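Local coordinates for protein beta-lactamase/D-alanine Carboxypeptidase (Yersinia pestis, PDB 3RJU) that probably acts as a serine hydrolase of the beta-lactamase and penicillin-binding protein family, cleaving beta-lactams or terminal D-alanine from cell-wall peptides, at residues M26-I31 and N343-E348; E70-L75 and L283-V288; G79-T84 and S172-K177; I106-L111 and A168-R173. All coordinates share one frame; numbering follows the deposited sequence.

Contact 1: M26-I31 and N343-E348; sequences MALVVI and NQLVAE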
loop_
_atom_site.group_PDB
_atom_site.type_symbol
_atom_site.label_atom_id
_atom_site.label_comp_id
_atom_site.label_asym_id
_atom_site.label_seq_id
_atom_site.Cartn_x
_atom_site.Cartn_y
_atom_site.Cartn_z
HETATM N N MSE A 26 8.245 -16.584 -1.584
HETATM C CA MSE A 26 6.919 -16.094 -1.212
HETATM C C MSE A 26 6.682 -16.215 0.285
HETATM O O MSE A 26 7.065 -17.224 0.909
HETATM C CB MSE A 26 5.834 -16.878 -1.953
HETATM C CG MSE A 26 4.416 -16.461 -1.584
HETATM SE SE MSE A 26 3.153 -17.395 -2.708
HETATM C CE MSE A 26 1.868 -17.949 -1.438
ATOM N N ALA A 27 6.044 -15.195 0.866
ATOM C CA ALA A 27 5.448 -15.335 2.184
ATOM C C ALA A 27 3.965 -14.996 2.101
ATOM O O ALA A 27 3.570 -14.008 1.476
ATOM C CB ALA A 27 6.138 -14.436 3.209
ATOM N N LEU A 28 3.153 -15.818 2.759
ATOM C CA LEU A 28 1.703 -15.661 2.771
ATOM C C LEU A 28 1.246 -15.606 4.229
ATOM O O LEU A 28 1.629 -16.469 5.041
ATOM C CB LEU A 28 1.038 -16.863 2.068
ATOM C CG LEU A 28 -0.497 -16.880 2.010
ATOM C CD1 LEU A 28 -1.049 -15.810 1.072
ATOM C CD2 LEU A 28 -0.958 -18.261 1.547
ATOM N N VAL A 29 0.430 -14.603 4.551
ATOM C CA VAL A 29 -0.074 -14.415 5.897
ATOM C C VAL A 29 -1.582 -14.359 5.807
ATOM O O VAL A 29 -2.139 -13.499 5.106
ATOM C CB VAL A 29 0.417 -13.081 6.516
ATOM C CG1 VAL A 29 -0.201 -12.870 7.908
ATOM C CG2 VAL A 29 1.945 -13.058 6.586
ATOM N N VAL A 30 -2.246 -15.264 6.527
ATOM C CA VAL A 30 -3.698 -15.328 6.516
ATOM C C VAL A 30 -4.214 -15.131 7.932
ATOM O O VAL A 30 -3.790 -15.836 8.856
ATOM C CB VAL A 30 -4.197 -16.700 5.972
ATOM C CG1 VAL A 30 -5.726 -16.772 5.980
ATOM C CG2 VAL A 30 -3.661 -16.950 4.563
ATOM N N ILE A 31 -5.139 -14.188 8.103
ATOM C CA ILE A 31 -5.807 -14.002 9.382
ATOM C C ILE A 31 -7.271 -14.293 9.164
ATOM O O ILE A 31 -7.884 -13.717 8.281
ATOM C CB ILE A 31 -5.659 -12.566 9.927
ATOM C CG1 ILE A 31 -4.193 -12.255 10.220
ATOM C CG2 ILE A 31 -6.508 -12.400 11.207
ATOM C CD1 ILE A 31 -3.886 -10.794 10.567
ATOM N N ASN A 343 -7.540 -13.911 -4.164
ATOM C CA ASN A 343 -8.970 -13.627 -4.150
ATOM C C ASN A 343 -9.790 -14.908 -4.064
ATOM O O ASN A 343 -10.791 -14.975 -3.351
ATOM C CB ASN A 343 -9.384 -12.787 -5.364
ATOM C CG ASN A 343 -8.813 -11.379 -5.314
ATOM O OD1 ASN A 343 -8.581 -10.832 -4.217
ATOM N ND2 ASN A 343 -8.570 -10.783 -6.498
ATOM N N GLN A 344 -9.347 -15.936 -4.780
ATOM C CA GLN A 344 -10.027 -17.219 -4.705
ATOM C C GLN A 344 -9.875 -17.875 -3.337
ATOM O O GLN A 344 -10.811 -18.507 -2.844
ATOM C CB GLN A 344 -9.545 -18.139 -5.819
ATOM C CG GLN A 344 -9.979 -17.634 -7.169
ATOM C CD GLN A 344 -9.356 -18.393 -8.310
ATOM O OE1 GLN A 344 -8.894 -19.525 -8.141
ATOM N NE2 GLN A 344 -9.343 -17.780 -9.489
ATOM N N LEU A 345 -8.697 -17.736 -2.731
ATOM C CA LEU A 345 -8.503 -18.190 -1.356
ATOM C C LEU A 345 -9.491 -17.479 -0.418
ATOM O O LEU A 345 -10.154 -18.112 0.406
ATOM C CB LEU A 345 -7.063 -17.941 -0.902
ATOM C CG LEU A 345 -6.746 -18.157 0.591
ATOM C CD1 LEU A 345 -7.108 -19.570 1.076
ATOM C CD2 LEU A 345 -5.277 -17.864 0.845
ATOM N N VAL A 346 -9.580 -16.157 -0.548
ATOM C CA VAL A 346 -10.487 -15.378 0.295
ATOM C C VAL A 346 -11.931 -15.870 0.092
ATOM O O VAL A 346 -12.699 -16.005 1.052
ATOM C CB VAL A 346 -10.362 -13.862 0.006
ATOM C CG1 VAL A 346 -11.502 -13.091 0.649
ATOM C CG2 VAL A 346 -9.022 -13.340 0.520
ATOM N N ALA A 347 -12.278 -16.181 -1.150
ATOM C CA ALA A 347 -13.630 -16.654 -1.462
ATOM C C ALA A 347 -13.924 -17.981 -0.751
ATOM O O ALA A 347 -15.043 -18.206 -0.271
ATOM C CB ALA A 347 -13.821 -16.807 -2.969
ATOM N N GLU A 348 -12.924 -18.861 -0.677
ATOM C CA GLU A 348 -13.122 -20.114 0.042
ATOM C C GLU A 348 -13.203 -19.870 1.559
ATOM O O GLU A 348 -14.012 -20.489 2.252
ATOM C CB GLU A 348 -12.027 -21.129 -0.302
ATOM C CG GLU A 348 -12.274 -22.537 0.307
ATOM C CD GLU A 348 -13.541 -23.221 -0.212
ATOM O OE1 GLU A 348 -13.945 -22.943 -1.362
ATOM O OE2 GLU A 348 -14.128 -24.048 0.536
#
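With CG trans to its backbone N (chi1 171°), Leu345 reaches out from its helix toward the strand 26-31 and brings one methyl, CD2, to Leu28 and Val30. Val30 answers with the methyl that lies trans to its own carbonyl carbon, CG2, so the branch doing the touching is the one beside its backbone N. CG2 of Val30 and CD2 of Leu345 come within 4.2 Å, the two side chains crossing at a slant. Leu28 offers CD2 to the same methyl of Leu345, at 4.4 Å. The contact is thus one leucine end set against two alternate residues on one face of a strand, purely apolar and buried. Leucine suits the helix because its branched end can span the gap between helix and sheet, where the closest CA atoms, those of Val30 and Val346, are 9.2 Å apart. The beta-branched Val30 suits the extended strand and presents a methyl close to the backbone. Side chains alternate along this strand: Leu28 and Val30 face helix 336-349, while Ala27, Val29 and Ile31 pack against helix 233-241 on the other face. This helix-on-sheet layering belongs to the alpha/beta part of the serine beta-lactamase fold. Helix 6-20 lies beside helix 336-349, with Ala14 against Leu28, and strand 25-32 itself runs antiparallel between strands 35-42 and 321-328.

Contact 2: E70-L75 and L283-V288; sequences EIMVKL and LGLGWV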
loop_
_atom_site.group_PDB
_atom_site.type_symbol
_atom_site.label_atom_id
_atom_site.label_comp_id
_atom_site.label_asym_id
_atom_site.label_seq_id
_atom_site.Cartn_x
_atom_site.Cartn_y
_atom_site.Cartn_z
ATOM N N GLU A 70 -3.569 6.086 6.411
ATOM C CA GLU A 70 -3.771 5.849 7.841
ATOM C C GLU A 70 -3.308 7.053 8.665
ATOM O O GLU A 70 -4.018 7.538 9.550
ATOM C CB GLU A 70 -3.008 4.599 8.316
ATOM C CG GLU A 70 -3.058 4.447 9.853
ATOM C CD GLU A 70 -2.518 3.146 10.391
ATOM O OE1 GLU A 70 -1.883 2.431 9.641
ATOM O OE2 GLU A 70 -2.704 2.864 11.606
ATOM N N ILE A 71 -2.103 7.526 8.377
ATOM C CA ILE A 71 -1.565 8.698 9.052
ATOM C C ILE A 71 -2.432 9.932 8.821
ATOM O O ILE A 71 -2.706 10.682 9.767
ATOM C CB ILE A 71 -0.090 8.932 8.667
ATOM C CG1 ILE A 71 0.757 7.785 9.235
ATOM C CG2 ILE A 71 0.421 10.297 9.177
ATOM C CD1 ILE A 71 2.179 7.755 8.724
HETATM N N MSE A 72 -2.880 10.146 7.586
HETATM C CA MSE A 72 -3.781 11.262 7.313
HETATM C C MSE A 72 -5.052 11.161 8.169
HETATM O O MSE A 72 -5.478 12.133 8.789
HETATM C CB MSE A 72 -4.153 11.318 5.835
HETATM C CG MSE A 72 -5.078 12.484 5.491
HETATM SE SE MSE A 72 -5.701 12.390 3.646
HETATM C CE MSE A 72 -6.669 10.697 3.770
ATOM N N VAL A 73 -5.652 9.976 8.215
ATOM C CA VAL A 73 -6.879 9.784 8.986
ATOM C C VAL A 73 -6.629 10.014 10.485
ATOM O O VAL A 73 -7.434 10.660 11.175
ATOM C CB VAL A 73 -7.475 8.386 8.703
ATOM C CG1 VAL A 73 -8.520 7.994 9.735
ATOM C CG2 VAL A 73 -8.049 8.349 7.290
ATOM N N LYS A 74 -5.511 9.508 10.998
ATOM C CA LYS A 74 -5.199 9.726 12.401
ATOM C C LYS A 74 -4.951 11.200 12.713
ATOM O O LYS A 74 -5.481 11.728 13.707
ATOM C CB LYS A 74 -4.036 8.844 12.844
ATOM C CG LYS A 74 -4.454 7.381 12.912
ATOM C CD LYS A 74 -3.310 6.480 13.240
ATOM C CE LYS A 74 -3.834 5.147 13.755
ATOM N NZ LYS A 74 -2.698 4.239 14.006
ATOM N N LEU A 75 -4.209 11.890 11.845
ATOM C CA LEU A 75 -3.983 13.325 12.050
ATOM C C LEU A 75 -5.281 14.134 11.935
ATOM O O LEU A 75 -5.448 15.153 12.611
ATOM C CB LEU A 75 -2.928 13.866 11.072
ATOM C CG LEU A 75 -1.493 13.402 11.330
ATOM C CD1 LEU A 75 -0.572 13.965 10.241
ATOM C CD2 LEU A 75 -1.007 13.814 12.705
ATOM N N LEU A 283 -13.400 3.684 -4.841
ATOM C CA LEU A 283 -12.072 4.081 -4.399
ATOM C C LEU A 283 -12.162 4.684 -3.009
ATOM O O LEU A 283 -13.029 5.544 -2.743
ATOM C CB LEU A 283 -11.487 5.130 -5.352
ATOM C CG LEU A 283 -11.412 4.770 -6.838
ATOM C CD1 LEU A 283 -10.614 5.823 -7.611
ATOM C CD2 LEU A 283 -10.854 3.387 -7.047
ATOM N N GLY A 284 -11.281 4.237 -2.118
ATOM C CA GLY A 284 -11.156 4.852 -0.815
ATOM C C GLY A 284 -9.855 5.624 -0.708
ATOM O O GLY A 284 -9.329 6.168 -1.697
ATOM N N LEU A 285 -9.324 5.655 0.505
ATOM C CA LEU A 285 -8.088 6.342 0.808
ATOM C C LEU A 285 -6.984 5.312 0.589
ATOM O O LEU A 285 -6.554 4.612 1.523
ATOM C CB LEU A 285 -8.120 6.839 2.260
ATOM C CG LEU A 285 -9.378 7.687 2.586
ATOM C CD1 LEU A 285 -9.428 8.081 4.060
ATOM C CD2 LEU A 285 -9.524 8.937 1.659
ATOM N N GLY A 286 -6.574 5.180 -0.670
ATOM C CA GLY A 286 -5.640 4.140 -1.072
ATOM C C GLY A 286 -6.338 2.806 -1.290
ATOM O O GLY A 286 -6.131 2.157 -2.311
ATOM N N TRP A 287 -7.127 2.374 -0.310
ATOM C CA TRP A 287 -7.908 1.145 -0.429
ATOM C C TRP A 287 -8.763 1.174 -1.686
ATOM O O TRP A 287 -9.279 2.228 -2.082
ATOM C CB TRP A 287 -8.837 0.992 0.778
ATOM C CG TRP A 287 -8.113 0.729 2.043
ATOM C CD1 TRP A 287 -7.762 1.647 3.019
ATOM C CD2 TRP A 287 -7.640 -0.545 2.503
ATOM N NE1 TRP A 287 -7.086 1.000 4.043
ATOM C CE2 TRP A 287 -7.002 -0.337 3.746
ATOM C CE3 TRP A 287 -7.673 -1.846 1.966
ATOM C CZ2 TRP A 287 -6.435 -1.384 4.477
ATOM C CZ3 TRP A 287 -7.109 -2.876 2.694
ATOM C CH2 TRP A 287 -6.495 -2.640 3.935
ATOM N N VAL A 288 -8.932 -0.001 -2.282
ATOM C CA VAL A 288 -9.787 -0.184 -3.433
ATOM C C VAL A 288 -10.815 -1.246 -3.087
ATOM O O VAL A 288 -10.454 -2.308 -2.559
ATOM C CB VAL A 288 -8.970 -0.633 -4.661
ATOM C CG1 VAL A 288 -9.900 -1.059 -5.842
ATOM C CG2 VAL A 288 -8.019 0.485 -5.088
#
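Glu70 OE2, on the same helical turn as the Met72 and Val73 that meet Leu285, is held by two lysines. Lys74 NZ, one turn further on, forms a salt bridge to it at 2.8 Å, coming from the anti side and 27° out of the carboxylate plane; Lys252 supplies a second. Glu70 OE1 accepts from Trp239, which helps fix the rotation of this buried carboxylate, and the two positive charges would probably favour its ionised form. Across the contact itself everything is apolar. Leu285 CD1 lies 3.5 Å from Val73 CG2 and 3.8 Å from Met72 CE, and each side chain crosses that of Leu285 at about a right angle. Met72, a selenomethionine, bends at its last torsion (chi3 62°), which carries CE across the leucine's end to touch both methyls. Leu285 is the centre of an inverse gamma turn in the tight connection between the antiparallel strands 282-284 and 288-290, so the large sheet meets the helical part of the fold through the tip of a hairpin. Gly286, at positive phi, fits the turn because it lacks a side chain. Leu109 and Ala112 of helix 108-113 also pack on Leu285, while Leu167 and Leu171 of helix 162-175 lie against Met72.

Contact 3: G79-T84 and S172-K177; sequences GIVKLT and SRAAGK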
loop_
_atom_site.group_PDB
_atom_site.type_symbol
_atom_site.label_atom_id
_atom_site.label_comp_id
_atom_site.label_asym_id
_atom_site.label_seq_id
_atom_site.Cartn_x
_atom_site.Cartn_y
_atom_site.Cartn_z
ATOM N N GLY A 79 -7.273 16.548 14.780
ATOM C CA GLY A 79 -7.514 17.944 14.444
ATOM C C GLY A 79 -6.327 18.664 13.821
ATOM O O GLY A 79 -6.340 19.890 13.702
ATOM N N ILE A 80 -5.299 17.909 13.432
ATOM C CA ILE A 80 -4.079 18.478 12.839
ATOM C C ILE A 80 -4.183 18.748 11.325
ATOM O O ILE A 80 -3.579 19.695 10.799
ATOM C CB ILE A 80 -2.859 17.589 13.153
ATOM C CG1 ILE A 80 -2.539 17.664 14.659
ATOM C CG2 ILE A 80 -1.664 17.985 12.298
ATOM C CD1 ILE A 80 -1.524 16.651 15.114
ATOM N N VAL A 81 -4.953 17.922 10.627
ATOM C CA VAL A 81 -5.347 18.222 9.244
ATOM C C VAL A 81 -6.824 17.955 9.100
ATOM O O VAL A 81 -7.441 17.383 9.997
ATOM C CB VAL A 81 -4.599 17.365 8.180
ATOM C CG1 VAL A 81 -3.093 17.530 8.305
ATOM C CG2 VAL A 81 -5.016 15.883 8.250
ATOM N N LYS A 82 -7.380 18.382 7.971
ATOM C CA LYS A 82 -8.696 17.946 7.518
ATOM C C LYS A 82 -8.502 17.300 6.152
ATOM O O LYS A 82 -7.667 17.762 5.359
ATOM C CB LYS A 82 -9.645 19.134 7.375
ATOM C CG LYS A 82 -9.983 19.827 8.674
ATOM C CD LYS A 82 -10.878 21.009 8.374
ATOM C CE LYS A 82 -11.392 21.681 9.632
ATOM N NZ LYS A 82 -12.311 22.807 9.273
ATOM N N LEU A 83 -9.265 16.244 5.869
ATOM C CA LEU A 83 -9.208 15.611 4.553
ATOM C C LEU A 83 -9.478 16.610 3.438
ATOM O O LEU A 83 -9.018 16.436 2.305
ATOM C CB LEU A 83 -10.198 14.455 4.442
ATOM C CG LEU A 83 -9.615 13.079 4.788
ATOM C CD1 LEU A 83 -8.999 13.047 6.175
ATOM C CD2 LEU A 83 -10.695 12.025 4.626
ATOM N N THR A 84 -10.239 17.650 3.753
ATOM C CA THR A 84 -10.612 18.653 2.759
ATOM C C THR A 84 -9.617 19.817 2.633
ATOM O O THR A 84 -9.832 20.739 1.839
ATOM C CB THR A 84 -11.997 19.210 3.067
ATOM O OG1 THR A 84 -12.041 19.577 4.446
ATOM C CG2 THR A 84 -13.067 18.153 2.799
ATOM N N SER A 172 3.624 15.643 6.997
ATOM C CA SER A 172 4.822 16.001 7.755
ATOM C C SER A 172 4.808 17.489 8.130
ATOM O O SER A 172 5.121 17.861 9.283
ATOM C CB SER A 172 6.070 15.670 6.934
ATOM O OG SER A 172 7.252 16.147 7.575
ATOM N N ARG A 173 4.475 18.341 7.161
ATOM C CA ARG A 173 4.422 19.781 7.433
ATOM C C ARG A 173 3.351 20.089 8.480
ATOM O O ARG A 173 3.601 20.844 9.411
ATOM C CB ARG A 173 4.165 20.569 6.144
ATOM C CG ARG A 173 3.952 22.073 6.325
ATOM C CD ARG A 173 5.239 22.762 6.720
ATOM N NE ARG A 173 6.279 22.577 5.714
ATOM C CZ ARG A 173 7.549 22.962 5.864
ATOM N NH1 ARG A 173 7.940 23.566 6.984
ATOM N NH2 ARG A 173 8.430 22.742 4.892
ATOM N N ALA A 174 2.167 19.495 8.329
ATOM C CA ALA A 174 1.059 19.730 9.257
ATOM C C ALA A 174 1.425 19.317 10.685
ATOM O O ALA A 174 1.128 20.033 11.660
ATOM C CB ALA A 174 -0.184 18.972 8.787
ATOM N N ALA A 175 2.084 18.167 10.809
ATOM C CA ALA A 175 2.434 17.627 12.120
ATOM C C ALA A 175 3.677 18.301 12.694
ATOM O O ALA A 175 3.907 18.259 13.896
ATOM C CB ALA A 175 2.634 16.116 12.046
ATOM N N GLY A 176 4.476 18.925 11.836
ATOM C CA GLY A 176 5.698 19.571 12.282
ATOM C C GLY A 176 6.825 18.616 12.662
ATOM O O GLY A 176 7.649 18.929 13.525
ATOM N N LYS A 177 6.855 17.444 12.036
ATOM C CA LYS A 177 7.933 16.487 12.259
ATOM C C LYS A 177 8.183 15.682 10.977
ATOM O O LYS A 177 7.307 15.586 10.125
ATOM C CB LYS A 177 7.588 15.553 13.411
ATOM C CG LYS A 177 6.367 14.690 13.167
ATOM C CD LYS A 177 6.144 13.707 14.327
ATOM C CE LYS A 177 5.566 14.363 15.544
ATOM N NZ LYS A 177 5.171 13.298 16.537
HETATM O O HOH W 1 -1.798 21.588 11.882
#
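This is a partly buried apolar contact near the surface of the helical region, where the loop after helix 64-77 passes the last turn of helix 162-175. Ala174 is its centre: its CB meets Val81 CG1 at 3.3 Å, closer than methyl groups usually pack, and Ile80 CG2 at 3.9 Å. Alanine suits this place because the loop runs so near the helix, with the CA atoms of Ile80 and Ala174 only 6.4 Å apart. Ile80 CG2, trans to the backbone N, also lies 3.5 Å from Ala174 O. A water bridges the two backbones, donating to Ile80 O at 2.8 Å and weakly to Ala174 O. Both segments carry a helix end: Gly79 and Gly176 each take positive phi in a Schellman motif, a conformation easiest for a residue without a side chain. Across the second helix end, Ser172 OG donates to Lys177 O at 2.6 Å, approaching 37° above the carbonyl plane, and ties the departing chain to the final turn. Tyr90 packs on both Val81 and Ala174, Leu75 of helix 64-77 lies against Ile80 and Val81, and Leu182 of helix 179-191 touches Ala175.

Contact 4: I106-L111 and A168-R173; sequences IRLLHL and ADALSR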
loop_
_atom_site.group_PDB
_atom_site.type_symbol
_atom_site.label_atom_id
_atom_site.label_comp_id
_atom_site.label_asym_id
_atom_site.label_seq_id
_atom_site.Cartn_x
_atom_site.Cartn_y
_atom_site.Cartn_z
ATOM N N ILE A 106 -6.592 21.341 -5.368
ATOM C CA ILE A 106 -6.326 19.968 -4.984
ATOM C C ILE A 106 -6.362 19.875 -3.463
ATOM O O ILE A 106 -5.677 20.637 -2.791
ATOM C CB ILE A 106 -4.947 19.530 -5.489
ATOM C CG1 ILE A 106 -4.965 19.440 -7.016
ATOM C CG2 ILE A 106 -4.520 18.191 -4.880
ATOM C CD1 ILE A 106 -3.593 19.388 -7.643
ATOM N N ARG A 107 -7.152 18.944 -2.925
ATOM C CA ARG A 107 -7.248 18.740 -1.484
ATOM C C ARG A 107 -6.609 17.411 -1.073
ATOM O O ARG A 107 -6.343 16.553 -1.928
ATOM C CB ARG A 107 -8.709 18.791 -1.034
ATOM C CG ARG A 107 -9.382 20.081 -1.445
ATOM C CD ARG A 107 -10.883 20.036 -1.183
ATOM N NE ARG A 107 -11.530 21.241 -1.699
ATOM C CZ ARG A 107 -11.710 22.370 -1.009
ATOM N NH1 ARG A 107 -11.314 22.453 0.258
ATOM N NH2 ARG A 107 -12.304 23.418 -1.586
ATOM N N LEU A 108 -6.353 17.234 0.217
ATOM C CA LEU A 108 -5.678 16.010 0.660
ATOM C C LEU A 108 -6.454 14.757 0.234
ATOM O O LEU A 108 -5.858 13.792 -0.232
ATOM C CB LEU A 108 -5.406 15.998 2.168
ATOM C CG LEU A 108 -4.586 17.179 2.711
ATOM C CD1 LEU A 108 -4.322 16.986 4.197
ATOM C CD2 LEU A 108 -3.280 17.414 1.937
ATOM N N LEU A 109 -7.780 14.811 0.345
ATOM C CA LEU A 109 -8.658 13.732 -0.102
ATOM C C LEU A 109 -8.397 13.326 -1.553
ATOM O O LEU A 109 -8.453 12.132 -1.902
ATOM C CB LEU A 109 -10.127 14.146 0.085
ATOM C CG LEU A 109 -11.157 13.195 -0.510
ATOM C CD1 LEU A 109 -11.052 11.822 0.182
ATOM C CD2 LEU A 109 -12.562 13.769 -0.362
ATOM N N HIS A 110 -8.142 14.314 -2.407
ATOM C CA HIS A 110 -7.893 14.032 -3.821
ATOM C C HIS A 110 -6.573 13.287 -3.993
ATOM O O HIS A 110 -6.470 12.382 -4.819
ATOM C CB HIS A 110 -7.893 15.311 -4.669
ATOM C CG HIS A 110 -9.191 16.052 -4.637
ATOM N ND1 HIS A 110 -9.290 17.364 -4.217
ATOM C CD2 HIS A 110 -10.447 15.662 -4.969
ATOM C CE1 HIS A 110 -10.553 17.755 -4.303
ATOM N NE2 HIS A 110 -11.278 16.735 -4.741
ATOM N N LEU A 111 -5.552 13.689 -3.243
ATOM C CA LEU A 111 -4.275 12.984 -3.328
ATOM C C LEU A 111 -4.472 11.531 -2.903
ATOM O O LEU A 111 -3.919 10.617 -3.524
ATOM C CB LEU A 111 -3.229 13.650 -2.426
ATOM C CG LEU A 111 -2.957 15.136 -2.696
ATOM C CD1 LEU A 111 -2.049 15.675 -1.581
ATOM C CD2 LEU A 111 -2.329 15.349 -4.060
ATOM N N ALA A 168 2.387 12.792 1.779
ATOM C CA ALA A 168 3.276 12.554 2.916
ATOM C C ALA A 168 3.960 13.850 3.307
ATOM O O ALA A 168 4.064 14.149 4.492
ATOM C CB ALA A 168 4.324 11.486 2.592
ATOM N N ASP A 169 4.394 14.625 2.309
ATOM C CA ASP A 169 5.043 15.919 2.569
ATOM C C ASP A 169 4.099 16.837 3.365
ATOM O O ASP A 169 4.516 17.536 4.315
ATOM C CB ASP A 169 5.409 16.636 1.268
ATOM C CG ASP A 169 6.396 15.849 0.390
ATOM O OD1 ASP A 169 7.099 14.930 0.882
ATOM O OD2 ASP A 169 6.470 16.168 -0.818
ATOM N N ALA A 170 2.836 16.861 2.953
ATOM C CA ALA A 170 1.855 17.736 3.581
ATOM C C ALA A 170 1.613 17.305 5.021
ATOM O O ALA A 170 1.520 18.141 5.928
ATOM C CB ALA A 170 0.546 17.708 2.784
ATOM N N LEU A 171 1.504 15.994 5.228
ATOM C CA LEU A 171 1.247 15.458 6.556
ATOM C C LEU A 171 2.401 15.777 7.507
ATOM O O LEU A 171 2.188 16.145 8.673
ATOM C CB LEU A 171 1.012 13.954 6.484
ATOM C CG LEU A 171 -0.205 13.538 5.655
ATOM C CD1 LEU A 171 -0.314 12.008 5.634
ATOM C CD2 LEU A 171 -1.505 14.165 6.216
ATOM N N SER A 172 3.624 15.643 6.997
ATOM C CA SER A 172 4.822 16.001 7.755
ATOM C C SER A 172 4.808 17.489 8.130
ATOM O O SER A 172 5.121 17.861 9.283
ATOM C CB SER A 172 6.070 15.670 6.934
ATOM O OG SER A 172 7.252 16.147 7.575
ATOM N N ARG A 173 4.475 18.341 7.161
ATOM C CA ARG A 173 4.422 19.781 7.433
ATOM C C ARG A 173 3.351 20.089 8.480
ATOM O O ARG A 173 3.601 20.844 9.411
ATOM C CB ARG A 173 4.165 20.569 6.144
ATOM C CG ARG A 173 3.952 22.073 6.325
ATOM C CD ARG A 173 5.239 22.762 6.720
ATOM N NE ARG A 173 6.279 22.577 5.714
ATOM C CZ ARG A 173 7.549 22.962 5.864
ATOM N NH1 ARG A 173 7.940 23.566 6.984
ATOM N NH2 ARG A 173 8.430 22.742 4.892
#
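Apolar packing joins the two segments, and Leu108 carries it from the first turn of its helix. Its two methyls divide the work: CD2 rests on Ala170 CB at 3.9 Å, while CD1 looks toward Leu171 CD2 at 4.5 Å, a looser approach. CG of Leu108 lies trans to the carbonyl carbon, beside the backbone N (chi1 -57°), which, with chi2 trans, turns the branched end to the neighbouring helix. The small Ala170 lets the leucine come up against the helix surface, whereas Leu171 reaches the contact with the end of its longer side chain. In the serine beta-lactamase fold this belongs to the helical region beside the large antiparallel sheet. Leu108 also packs on Met72, and Leu171 on Ile71 and Leu75, all of helix 64-77, so three helices meet around these side chains, and Leu167 adds a further leucine against Leu108. Polar bonds lie beside the packing: one sits at the start of helix 108-113, and others tie helix 162-175 to helix 137-144. Arg107 is the N-cap, and its backbone N donates to His110 ND1 at 3.0 Å with an N-H...N angle of 159°. The donor lies only 8° out of the ring plane, so histidine suits the site by offering an acceptor at its edge; ND1 therefore carries no proton. Asp169 forms a salt bridge with Arg140 through OD1, and its OD2 accepts from Trp141.

In the fold
Contacts 2, 3 and 4 touch one another, whereas contact 1 stands apart, its centre 23 Å from that of contact 2 and 35 Å from that of contact 3. Contacts 1 and 2 nevertheless reach the same antiparallel sheet. Contacts 3 and 4 are the closest pair, their centres 8 Å apart; they share Ser172 and Arg173, and Leu109 N probably bonds to Leu83 O at 2.8 Å. Contact 2 meets contact 4 where Leu285 CD2 lies 3.6 Å from Leu109 CD1, and contact 3 where Leu75 O probably accepts from Ile80 N at 2.9 Å. Helix 64-77 begins at an SxxK-type motif, Ser62 and Lys65, probably catalytic as in this family, so contact 2 packs the helix leading from the likely active site.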